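EF0056 (Enterococcus faecalis, PDB 6ORI) is an enterococcal surface protein of unknown function, probably associated with biofilm formation, whose N-terminal region appears to be built of immunoglobulin-like domains. Local coordinates at residues L34-K39 / I70-D75; E54-H59 / F211-V216. All coordinates share one frame; numbering follows the deposited sequence.

Interaction 1: residues L34-K39 / I70-D75; sequences LQFNPK and IRLQLD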
loop_
_atom_site.group_PDB
_atom_site.type_symbol
_atom_site.label_atom_id
_atom_site.label_comp_id
_atom_site.label_asym_id
_atom_site.label_seq_id
_atom_site.Cartn_x
_atom_site.Cartn_y
_atom_site.Cartn_z
ATOM N N LEU A 34 4.660 -5.739 5.291
ATOM C CA LEU A 34 5.619 -4.674 5.549
ATOM C C LEU A 34 4.963 -3.395 5.084
ATOM O O LEU A 34 4.546 -3.290 3.932
ATOM C CB LEU A 34 6.913 -4.951 4.790
ATOM C CG LEU A 34 8.063 -3.979 5.011
ATOM C CD1 LEU A 34 8.518 -3.987 6.459
ATOM C CD2 LEU A 34 9.212 -4.322 4.073
ATOM N N GLN A 35 4.798 -2.433 5.988
ATOM C CA GLN A 35 4.118 -1.187 5.671
ATOM C C GLN A 35 4.853 -0.003 6.256
ATOM O O GLN A 35 5.446 -0.102 7.330
ATOM C CB GLN A 35 2.711 -1.176 6.246
ATOM C CG GLN A 35 1.816 -2.296 5.810
ATOM C CD GLN A 35 1.383 -2.185 4.387
ATOM O OE1 GLN A 35 1.353 -1.104 3.798
ATOM N NE2 GLN A 35 1.059 -3.308 3.809
ATOM N N PHE A 36 4.793 1.119 5.535
ATOM C CA PHE A 36 5.311 2.416 5.960
ATOM C C PHE A 36 4.135 3.344 6.133
ATOM O O PHE A 36 3.375 3.567 5.193
ATOM C CB PHE A 36 6.268 2.955 4.894
ATOM C CG PHE A 36 6.833 4.319 5.167
ATOM C CD1 PHE A 36 7.833 4.518 6.111
ATOM C CD2 PHE A 36 6.379 5.402 4.460
ATOM C CE1 PHE A 36 8.347 5.783 6.329
ATOM C CE2 PHE A 36 6.913 6.658 4.687
ATOM C CZ PHE A 36 7.878 6.833 5.615
ATOM N N ASN A 37 3.973 3.869 7.348
ATOM C CA ASN A 37 2.795 4.665 7.674
ATOM C C ASN A 37 3.207 6.039 8.210
ATOM O O ASN A 37 3.367 6.223 9.413
ATOM C CB ASN A 37 1.913 3.960 8.696
ATOM C CG ASN A 37 0.645 4.753 8.990
ATOM O OD1 ASN A 37 0.238 5.591 8.199
ATOM N ND2 ASN A 37 0.058 4.507 10.137
ATOM N N PRO A 38 3.360 7.009 7.303
ATOM C CA PRO A 38 3.717 8.377 7.692
ATOM C C PRO A 38 2.492 9.213 8.033
ATOM O O PRO A 38 1.395 8.997 7.460
ATOM C CB PRO A 38 4.372 8.923 6.413
ATOM C CG PRO A 38 3.605 8.262 5.307
ATOM C CD PRO A 38 3.241 6.875 5.836
ATOM N N LYS A 39 2.667 10.166 8.935
ATOM C CA LYS A 39 1.626 11.151 9.181
ATOM C C LYS A 39 1.428 12.028 7.944
ATOM O O LYS A 39 2.337 12.207 7.123
ATOM C CB LYS A 39 2.017 12.033 10.359
ATOM C CG LYS A 39 2.015 11.328 11.694
ATOM C CD LYS A 39 0.622 10.870 12.079
ATOM C CE LYS A 39 0.624 10.308 13.473
ATOM N NZ LYS A 39 -0.263 9.120 13.573
ATOM N N ILE A 70 15.291 -4.256 5.112
ATOM C CA ILE A 70 14.204 -3.386 4.718
ATOM C C ILE A 70 14.802 -2.211 3.978
ATOM O O ILE A 70 15.800 -1.621 4.440
ATOM C CB ILE A 70 13.453 -2.869 5.958
ATOM C CG1 ILE A 70 12.756 -4.022 6.705
ATOM C CG2 ILE A 70 12.419 -1.784 5.570
ATOM C CD1 ILE A 70 12.218 -3.624 8.063
ATOM N N ARG A 71 14.245 -1.901 2.820
ATOM C CA ARG A 71 14.632 -0.738 2.065
ATOM C C ARG A 71 13.469 0.215 1.950
ATOM O O ARG A 71 12.316 -0.197 1.778
ATOM C CB ARG A 71 15.190 -1.120 0.702
ATOM C CG ARG A 71 16.577 -1.754 0.886
ATOM C CD ARG A 71 17.340 -1.959 -0.369
ATOM N NE ARG A 71 18.608 -2.610 -0.071
ATOM C CZ ARG A 71 19.453 -3.025 -0.996
ATOM N NH1 ARG A 71 19.172 -2.886 -2.282
ATOM N NH2 ARG A 71 20.570 -3.613 -0.623
ATOM N N LEU A 72 13.764 1.505 2.100
ATOM C CA LEU A 72 12.768 2.568 2.034
ATOM C C LEU A 72 13.244 3.548 0.968
ATOM O O LEU A 72 14.301 4.178 1.107
ATOM C CB LEU A 72 12.640 3.267 3.370
ATOM C CG LEU A 72 11.708 4.467 3.394
ATOM C CD1 LEU A 72 10.257 4.076 3.156
ATOM C CD2 LEU A 72 11.868 5.198 4.719
ATOM N N GLN A 73 12.491 3.638 -0.126
ATOM C CA GLN A 73 12.730 4.621 -1.176
ATOM C C GLN A 73 11.790 5.801 -0.947
ATOM O O GLN A 73 10.587 5.608 -0.685
ATOM C CB GLN A 73 12.511 4.048 -2.584
ATOM C CG GLN A 73 12.754 5.078 -3.700
ATOM C CD GLN A 73 12.780 4.472 -5.102
ATOM O OE1 GLN A 73 13.256 3.355 -5.308
ATOM N NE2 GLN A 73 12.295 5.229 -6.078
ATOM N N LEU A 74 12.335 7.017 -1.029
ATOM C CA LEU A 74 11.534 8.233 -0.928
ATOM C C LEU A 74 11.645 9.022 -2.217
ATOM O O LEU A 74 12.682 9.061 -2.851
ATOM C CB LEU A 74 11.999 9.113 0.227
ATOM C CG LEU A 74 11.913 8.491 1.598
ATOM C CD1 LEU A 74 12.467 9.484 2.595
ATOM C CD2 LEU A 74 10.506 8.085 1.966
ATOM N N ASP A 75 10.559 9.678 -2.581
ATOM C CA ASP A 75 10.547 10.578 -3.709
ATOM C C ASP A 75 11.818 11.396 -3.762
ATOM O O ASP A 75 12.188 12.001 -2.757
ATOM C CB ASP A 75 9.332 11.487 -3.583
ATOM C CG ASP A 75 8.960 12.121 -4.875
ATOM O OD1 ASP A 75 9.730 12.981 -5.352
ATOM O OD2 ASP A 75 7.880 11.775 -5.409
#
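Leu-72 sets its CD1 methyl over one face of the Phe-36 ring, 3.8 Å above the plane and displaced toward the rim. The CH-pi contact is steep: CD1 of Leu-72 lies 15° off the normal through the ring centroid. Its twin methyl is in use too, with Leu-72 CD2 3.9 Å from Phe-36 CE1, and the two side chains cross at about a right angle. Phe-36 carries CG anti to its own nitrogen (chi1 177°), which sends the ring across the gap toward the strand facing it. Two residues earlier on both strands, Leu-34 CD1 and Ile-70 CD1 meet at 4.0 Å, a single close methyl-methyl approach. Strands 31-38 and 68-74 run in the same general direction without being sheet neighbours; they face each other across the hydrophobic core of the N-terminal beta-sandwich, consistent with an immunoglobulin-like fold. Tyr-167 edge-to-face and Phe-53 at a slant complete the aromatic surroundings of Phe-36, while Ile-169 and Val-116 pack on Ile-70. Beyond this buried patch the layers part. The CA atoms of Phe-36 and Leu-72 are 8.4 Å apart, but those of Pro-38 and Leu-74 already 11.7 Å, and the end of Leu-74 comes no nearer than 4.7 Å to the opposite strand. Lys-39 leaves the strand for solvent. Gln-35 and Asn-37 lie on the other side of strand 31-38, where the partners are polar: Gln-35 NE2 bonds to Asp-33 OD1.

Interaction 2: residues E54-H59 / F211-V216; sequences EVYGKH and FKHGSV
Segments 54-59 and 211-216 cross roughly perpendicular to each other, closest at Tyr-56 and His-213, whose CA atoms are 8.7 Å apart. Each belongs to a different sheet, and the contact joins the two beta-sandwich lobes of the chain. A classic beta bulge shapes this edge: Lys-212 and His-213 both face Thr-247 on strand 239-248, and both point toward Tyr-56. Lys-212 lies obliquely over one face of the phenol ring. Its CD stands 3.6 Å from the ring centroid of Tyr-56 and 17° off the normal, a CH-pi contact made by the aliphatic chain and not by the ammonium group. Past CD the lysine bends (chi3 -65°), and NZ is engaged in a salt bridge with Glu-249. His-213 takes the CE2 flank instead: its CB is 3.7 Å from Tyr-56 CE2, and its CG 3.9 Å from that same carbon. The two rings form an offset edge-to-face pair, the tyrosine edge turned toward the imidazole face, with centroids 5.6 Å apart and planes at 60°. Thr-136 and Thr-134 border the same site, touching both Tyr-56 and Lys-212, while Gln-35 lies against both Tyr-56 and His-213. The buried phenol is tethered at its far end, which should restrict rotation of the ring: the hydroxyl receives a bond from Asn-37 ND2 and gives its own proton to Glu-54, Tyr-56 OH to Glu-54 OE1 being 2.7 Å, in the ring plane and on the anti lone pair of the carboxylate.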
loop_
_atom_site.group_PDB
_atom_site.type_symbol
_atom_site.label_atom_id
_atom_site.label_comp_id
_atom_site.label_asym_id
_atom_site.label_seq_id
_atom_site.Cartn_x
_atom_site.Cartn_y
_atom_site.Cartn_z
ATOM N N GLU A 54 5.514 5.236 11.375
ATOM C CA GLU A 54 5.729 3.929 11.977
ATOM C C GLU A 54 5.940 2.932 10.852
ATOM O O GLU A 54 5.516 3.159 9.696
ATOM C CB GLU A 54 4.523 3.465 12.796
ATOM C CG GLU A 54 4.175 4.394 13.920
ATOM C CD GLU A 54 3.047 3.886 14.801
ATOM O OE1 GLU A 54 2.079 3.258 14.299
ATOM O OE2 GLU A 54 3.124 4.141 16.007
ATOM N N VAL A 55 6.607 1.833 11.189
ATOM C CA VAL A 55 6.779 0.714 10.261
ATOM C C VAL A 55 6.078 -0.494 10.862
ATOM O O VAL A 55 6.216 -0.762 12.056
ATOM C CB VAL A 55 8.264 0.399 9.996
ATOM C CG1 VAL A 55 8.418 -0.703 8.954
ATOM C CG2 VAL A 55 9.013 1.642 9.592
ATOM N N TYR A 56 5.281 -1.185 10.045
ATOM C CA TYR A 56 4.640 -2.421 10.470
ATOM C C TYR A 56 5.258 -3.590 9.735
ATOM O O TYR A 56 5.604 -3.488 8.557
ATOM C CB TYR A 56 3.113 -2.388 10.219
ATOM C CG TYR A 56 2.481 -1.129 10.746
ATOM C CD1 TYR A 56 2.763 -0.663 12.014
ATOM C CD2 TYR A 56 1.636 -0.371 9.959
ATOM C CE1 TYR A 56 2.224 0.528 12.472
ATOM C CE2 TYR A 56 1.108 0.809 10.411
ATOM C CZ TYR A 56 1.390 1.245 11.669
ATOM O OH TYR A 56 0.863 2.449 12.079
ATOM N N GLY A 57 5.392 -4.707 10.428
ATOM C CA GLY A 57 5.947 -5.906 9.846
ATOM C C GLY A 57 5.320 -7.134 10.418
ATOM O O GLY A 57 4.955 -7.160 11.591
ATOM N N LYS A 58 5.177 -8.162 9.595
ATOM C CA LYS A 58 4.696 -9.435 10.092
ATOM C C LYS A 58 5.297 -10.560 9.274
ATOM O O LYS A 58 5.386 -10.502 8.021
ATOM C CB LYS A 58 3.168 -9.525 10.068
ATOM C CG LYS A 58 2.752 -10.931 10.491
ATOM C CD LYS A 58 1.309 -11.127 10.612
ATOM C CE LYS A 58 0.956 -12.613 10.695
ATOM N NZ LYS A 58 1.804 -13.401 11.621
ATOM N N HIS A 59 5.672 -11.618 9.981
ATOM C CA HIS A 59 6.069 -12.874 9.346
ATOM C C HIS A 59 5.385 -14.040 10.042
ATOM O O HIS A 59 4.822 -13.899 11.140
ATOM C CB HIS A 59 7.593 -13.030 9.253
ATOM C CG HIS A 59 8.301 -12.852 10.545
ATOM N ND1 HIS A 59 8.566 -11.613 11.079
ATOM C CD2 HIS A 59 8.791 -13.756 11.418
ATOM C CE1 HIS A 59 9.191 -11.762 12.230
ATOM N NE2 HIS A 59 9.324 -13.055 12.467
ATOM N N PHE A 211 -8.138 -3.271 13.196
ATOM C CA PHE A 211 -7.205 -3.029 12.100
ATOM C C PHE A 211 -6.207 -1.962 12.468
ATOM O O PHE A 211 -6.536 -0.999 13.168
ATOM C CB PHE A 211 -7.969 -2.670 10.835
ATOM C CG PHE A 211 -8.761 -3.816 10.324
ATOM C CD1 PHE A 211 -8.154 -4.805 9.598
ATOM C CD2 PHE A 211 -10.109 -3.935 10.604
ATOM C CE1 PHE A 211 -8.867 -5.888 9.139
ATOM C CE2 PHE A 211 -10.809 -5.016 10.164
ATOM C CZ PHE A 211 -10.186 -6.003 9.435
ATOM N N LYS A 212 -4.975 -2.153 12.007
ATOM C CA LYS A 212 -3.890 -1.234 12.241
ATOM C C LYS A 212 -3.638 -0.292 11.073
ATOM O O LYS A 212 -3.254 0.851 11.268
ATOM C CB LYS A 212 -2.638 -2.041 12.566
ATOM C CG LYS A 212 -1.514 -1.184 13.120
ATOM C CD LYS A 212 -0.208 -1.921 13.270
ATOM C CE LYS A 212 -0.279 -3.016 14.296
ATOM N NZ LYS A 212 -0.592 -2.562 15.682
ATOM N N HIS A 213 -3.856 -0.763 9.848
ATOM C CA HIS A 213 -3.494 0.001 8.673
ATOM C C HIS A 213 -4.193 -0.554 7.440
ATOM O O HIS A 213 -4.500 -1.736 7.358
ATOM C CB HIS A 213 -1.969 -0.071 8.492
ATOM C CG HIS A 213 -1.408 0.849 7.455
ATOM N ND1 HIS A 213 -1.387 2.220 7.596
ATOM C CD2 HIS A 213 -0.824 0.586 6.266
ATOM C CE1 HIS A 213 -0.812 2.758 6.534
ATOM N NE2 HIS A 213 -0.449 1.788 5.722
ATOM N N GLY A 214 -4.456 0.333 6.488
ATOM C CA GLY A 214 -4.942 -0.018 5.179
ATOM C C GLY A 214 -4.053 0.637 4.140
ATOM O O GLY A 214 -3.568 1.755 4.328
ATOM N N SER A 215 -3.845 -0.065 3.039
ATOM C CA SER A 215 -3.049 0.440 1.951
ATOM C C SER A 215 -3.663 0.001 0.646
ATOM O O SER A 215 -4.409 -0.968 0.591
ATOM C CB SER A 215 -1.601 -0.041 2.062
ATOM O OG SER A 215 -1.536 -1.453 2.155
ATOM N N VAL A 216 -3.365 0.745 -0.409
ATOM C CA VAL A 216 -3.738 0.364 -1.763
ATOM C C VAL A 216 -2.511 0.428 -2.667
ATOM O O VAL A 216 -1.935 1.507 -2.844
ATOM C CB VAL A 216 -4.849 1.276 -2.293
ATOM C CG1 VAL A 216 -5.108 1.009 -3.763
ATOM C CG2 VAL A 216 -6.128 1.053 -1.519
#

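Interactions 1 and 2 have centres about 11 Å apart and share one sheet: strands 31-38 and 50-59 are antiparallel neighbours in it, joined by backbone bonds such as Gln-35 N to Tyr-56 O and Asn-37 N to Glu-54 O, each 2.9 Å. Along the chain the segments alternate, 34-39, 54-59, 70-75, then 211-216 after a long interval. This strand pair therefore works on two fronts. Interaction 1 looks inward, to strand 68-74 across the core of the first lobe; interaction 2 looks outward, to strand 211-221 at the border of the second lobe's five-stranded sheet. The same sheet thus lines the core of one lobe and meets the edge strand of the other.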